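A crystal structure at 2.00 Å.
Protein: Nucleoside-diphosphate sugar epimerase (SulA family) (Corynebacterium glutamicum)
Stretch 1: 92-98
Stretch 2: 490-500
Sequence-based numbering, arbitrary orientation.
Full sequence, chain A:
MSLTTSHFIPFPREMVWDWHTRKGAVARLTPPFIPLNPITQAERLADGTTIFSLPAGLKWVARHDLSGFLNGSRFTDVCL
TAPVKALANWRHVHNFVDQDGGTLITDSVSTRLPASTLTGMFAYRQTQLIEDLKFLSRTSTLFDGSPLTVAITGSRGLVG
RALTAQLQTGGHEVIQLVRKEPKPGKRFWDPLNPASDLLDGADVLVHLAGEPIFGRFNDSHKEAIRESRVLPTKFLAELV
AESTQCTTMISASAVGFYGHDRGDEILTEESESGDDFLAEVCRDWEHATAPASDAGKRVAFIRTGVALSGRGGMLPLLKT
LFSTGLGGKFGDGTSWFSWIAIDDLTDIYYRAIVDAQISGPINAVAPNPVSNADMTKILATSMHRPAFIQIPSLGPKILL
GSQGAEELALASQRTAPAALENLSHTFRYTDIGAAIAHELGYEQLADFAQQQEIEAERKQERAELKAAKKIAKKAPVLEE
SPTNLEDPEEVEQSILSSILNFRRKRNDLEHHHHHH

Stretch 1, residues 92-98: HVHNFVD
Stretch 2 490-500: EVEQSILSSIL

The unusual feature of this contact is Asn95, a buried polar residue whose CA-to-CB bond points toward the helix from between two valines, and which packs on two isoleucines while no hydrogen bond crosses the interface. It sits in a regular register: Val93 faces Val491, Asn95 faces Ile495 and Val97 faces Ile499, with CA to CA distances of 8.6, 8.0 and 8.7 Å respectively. Residues 92-98 are all strand and 490-500 all helix, each element continuing beyond both ends. Their N-to-C directions run the same way at 40°, with a signed crossing angle of -40°, and the axes come within 10.8 Å.

The match follows from backbone geometry. In the strand, with phi from -70 to -125° and psi from 108 to 160°, CA of Val93 lies 6.3 Å from CA of Asn95, two residues on; in the helix, with phi near -62° and psi near -44°, CA of Val491 lies 6.2 Å from CA of Ile495, four residues on. The helical hydrogen bonds are regular, as in Ile495 N to Val491 O at 2.9 Å and Ile499 N to Ile495 O at 3.0 Å. In the strand, Val93, Asn95 and Val97 direct their CA-to-CB bonds toward the helix, whereas those of His94 and Phe96, both with chi1 m, point away.

At the first pair, Val93 (t) brings CG2 to 4.1 Å from CG1 of Val491 (t). Its other methyl, CG1, lies 3.9 Å from CD1 of Ile495, so the branched valine spans one helical turn. Beta-branching suits Val93 because it favours the extended backbone; the short side chain of Val491 puts a methyl against Val93.

Ile495 and Ile499 share the mt rotamer, with chi1/chi2 of -70/172° and -72/169°. Their longer side chains reach across the gap between the elements, and Ile495 gives up the largest area, 51 of the 215 Å² buried in total. Asn95, with chi1 t, places CB 4.3 Å from CG2 of Ile495; a short side chain fits here, where the CA atoms of Asn95 and Ile495 are 8.0 Å apart, the tightest point of the register.

The last pair is spaced much like the first: CG1 of Val97 (m) lies 4.2 Å from CD1 of Ile499. Both residues are partly exposed, unlike the buried pairs before them. On the helix, Glu490, Gln493 and Ser497 lie out of reach of the strand, and their polar side chains suit exposed positions. Cohesion between these stretches is therefore by packing.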

# COMPACT_ATOMS: atom_id res chain seq x y z
N HIS A 92 -15.09 -18.22 4.72
CA HIS A 92 -13.74 -17.95 5.19
C HIS A 92 -13.75 -17.71 6.69
O HIS A 92 -14.25 -16.69 7.17
CB HIS A 92 -13.19 -16.72 4.44
CG HIS A 92 -11.76 -16.39 4.76
ND1 HIS A 92 -11.06 -16.99 5.78
CD2 HIS A 92 -10.90 -15.51 4.17
CE1 HIS A 92 -9.83 -16.49 5.82
NE2 HIS A 92 -9.71 -15.60 4.86
N VAL A 93 -13.23 -18.67 7.45
CA VAL A 93 -13.13 -18.51 8.90
C VAL A 93 -11.74 -17.96 9.28
O VAL A 93 -10.72 -18.49 8.84
CB VAL A 93 -13.35 -19.86 9.64
CG1 VAL A 93 -13.20 -19.66 11.14
CG2 VAL A 93 -14.73 -20.43 9.30
N HIS A 94 -11.73 -16.90 10.08
CA HIS A 94 -10.50 -16.27 10.56
C HIS A 94 -10.41 -16.53 12.05
O HIS A 94 -11.20 -15.98 12.82
CB HIS A 94 -10.52 -14.75 10.36
CG HIS A 94 -10.89 -14.30 8.98
ND1 HIS A 94 -10.00 -13.68 8.12
CD2 HIS A 94 -12.08 -14.33 8.32
CE1 HIS A 94 -10.62 -13.37 6.99
NE2 HIS A 94 -11.88 -13.76 7.09
N ASN A 95 -9.45 -17.35 12.47
CA ASN A 95 -9.32 -17.74 13.87
C ASN A 95 -8.03 -17.18 14.49
O ASN A 95 -6.97 -17.24 13.87
CB ASN A 95 -9.31 -19.26 13.99
CG ASN A 95 -9.59 -19.74 15.40
OD1 ASN A 95 -8.67 -20.15 16.12
ND2 ASN A 95 -10.85 -19.71 15.79
N PHE A 96 -8.14 -16.64 15.70
CA PHE A 96 -7.01 -16.00 16.37
C PHE A 96 -6.79 -16.64 17.74
O PHE A 96 -7.66 -16.56 18.60
CB PHE A 96 -7.33 -14.52 16.61
CG PHE A 96 -7.61 -13.73 15.35
CD1 PHE A 96 -8.84 -13.83 14.72
CD2 PHE A 96 -6.65 -12.87 14.84
CE1 PHE A 96 -9.11 -13.08 13.58
CE2 PHE A 96 -6.90 -12.13 13.70
CZ PHE A 96 -8.13 -12.24 13.06
N VAL A 97 -5.63 -17.25 17.97
CA VAL A 97 -5.32 -17.72 19.32
C VAL A 97 -4.04 -17.10 19.87
O VAL A 97 -3.21 -16.61 19.11
CB VAL A 97 -5.24 -19.26 19.44
CG1 VAL A 97 -6.62 -19.87 19.18
CG2 VAL A 97 -4.20 -19.83 18.49
N ASP A 98 -3.89 -17.12 21.20
CA ASP A 98 -2.65 -16.69 21.83
C ASP A 98 -1.58 -17.72 21.54
O ASP A 98 -1.84 -18.92 21.52
CB ASP A 98 -2.83 -16.52 23.33
CG ASP A 98 -3.78 -15.40 23.66
OD1 ASP A 98 -3.70 -14.33 23.00
OD2 ASP A 98 -4.62 -15.59 24.57
N GLU A 490 -16.32 -30.42 10.38
CA GLU A 490 -15.04 -30.66 9.71
C GLU A 490 -14.12 -29.44 9.83
O GLU A 490 -12.91 -29.60 10.01
CB GLU A 490 -15.25 -30.99 8.22
CG GLU A 490 -15.97 -32.30 7.94
CD GLU A 490 -16.14 -32.56 6.45
OE1 GLU A 490 -16.98 -31.87 5.81
OE2 GLU A 490 -15.44 -33.45 5.91
N VAL A 491 -14.68 -28.24 9.73
CA VAL A 491 -13.90 -27.01 9.76
C VAL A 491 -13.20 -26.82 11.10
O VAL A 491 -12.03 -26.44 11.15
CB VAL A 491 -14.76 -25.76 9.46
CG1 VAL A 491 -13.96 -24.48 9.69
CG2 VAL A 491 -15.29 -25.79 8.03
N GLU A 492 -13.93 -27.10 12.18
CA GLU A 492 -13.37 -27.04 13.53
C GLU A 492 -12.20 -28.00 13.68
O GLU A 492 -11.18 -27.66 14.26
CB GLU A 492 -14.44 -27.39 14.57
CG GLU A 492 -15.49 -26.32 14.77
CD GLU A 492 -14.92 -25.02 15.32
OE1 GLU A 492 -13.71 -24.98 15.65
OE2 GLU A 492 -15.69 -24.05 15.43
N GLN A 493 -12.36 -29.21 13.16
CA GLN A 493 -11.27 -30.18 13.23
C GLN A 493 -10.06 -29.71 12.43
O GLN A 493 -8.92 -29.85 12.88
CB GLN A 493 -11.74 -31.56 12.75
CG GLN A 493 -12.73 -32.21 13.70
CD GLN A 493 -12.19 -32.30 15.11
OE1 GLN A 493 -11.15 -32.91 15.35
NE2 GLN A 493 -12.88 -31.67 16.06
N SER A 494 -10.29 -29.17 11.23
CA SER A 494 -9.19 -28.68 10.41
C SER A 494 -8.43 -27.58 11.13
O SER A 494 -7.20 -27.54 11.11
CB SER A 494 -9.70 -28.14 9.06
OG SER A 494 -10.05 -29.20 8.19
N ILE A 495 -9.16 -26.68 11.76
CA ILE A 495 -8.55 -25.56 12.47
C ILE A 495 -7.73 -26.06 13.66
O ILE A 495 -6.55 -25.72 13.81
CB ILE A 495 -9.62 -24.56 12.93
CG1 ILE A 495 -10.20 -23.84 11.71
CG2 ILE A 495 -9.04 -23.57 13.95
CD1 ILE A 495 -11.40 -22.97 12.01
N LEU A 496 -8.35 -26.89 14.50
CA LEU A 496 -7.65 -27.45 15.65
C LEU A 496 -6.38 -28.17 15.21
O LEU A 496 -5.32 -28.01 15.81
CB LEU A 496 -8.56 -28.41 16.43
CG LEU A 496 -9.51 -27.77 17.45
CD1 LEU A 496 -10.14 -26.47 16.92
CD2 LEU A 496 -10.59 -28.76 17.87
N SER A 497 -6.51 -28.97 14.15
CA SER A 497 -5.37 -29.70 13.63
C SER A 497 -4.26 -28.77 13.13
O SER A 497 -3.08 -29.03 13.33
CB SER A 497 -5.81 -30.64 12.51
OG SER A 497 -4.69 -31.36 12.01
N SER A 498 -4.65 -27.68 12.48
CA SER A 498 -3.67 -26.73 11.96
C SER A 498 -2.90 -26.06 13.10
O SER A 498 -1.69 -25.84 13.00
CB SER A 498 -4.36 -25.69 11.05
OG SER A 498 -3.39 -24.81 10.49
N ILE A 499 -3.61 -25.76 14.19
CA ILE A 499 -3.00 -25.16 15.37
C ILE A 499 -2.00 -26.15 15.98
O ILE A 499 -0.83 -25.83 16.17
CB ILE A 499 -4.08 -24.73 16.39
CG1 ILE A 499 -4.85 -23.51 15.87
CG2 ILE A 499 -3.47 -24.42 17.76
CD1 ILE A 499 -6.11 -23.18 16.69
N LEU A 500 -2.47 -27.37 16.22
CA LEU A 500 -1.62 -28.44 16.76
C LEU A 500 -0.35 -28.64 15.91
O LEU A 500 0.75 -28.80 16.45
CB LEU A 500 -2.43 -29.74 16.82
CG LEU A 500 -2.45 -30.63 18.06
CD1 LEU A 500 -2.39 -29.83 19.36
CD2 LEU A 500 -3.69 -31.53 18.00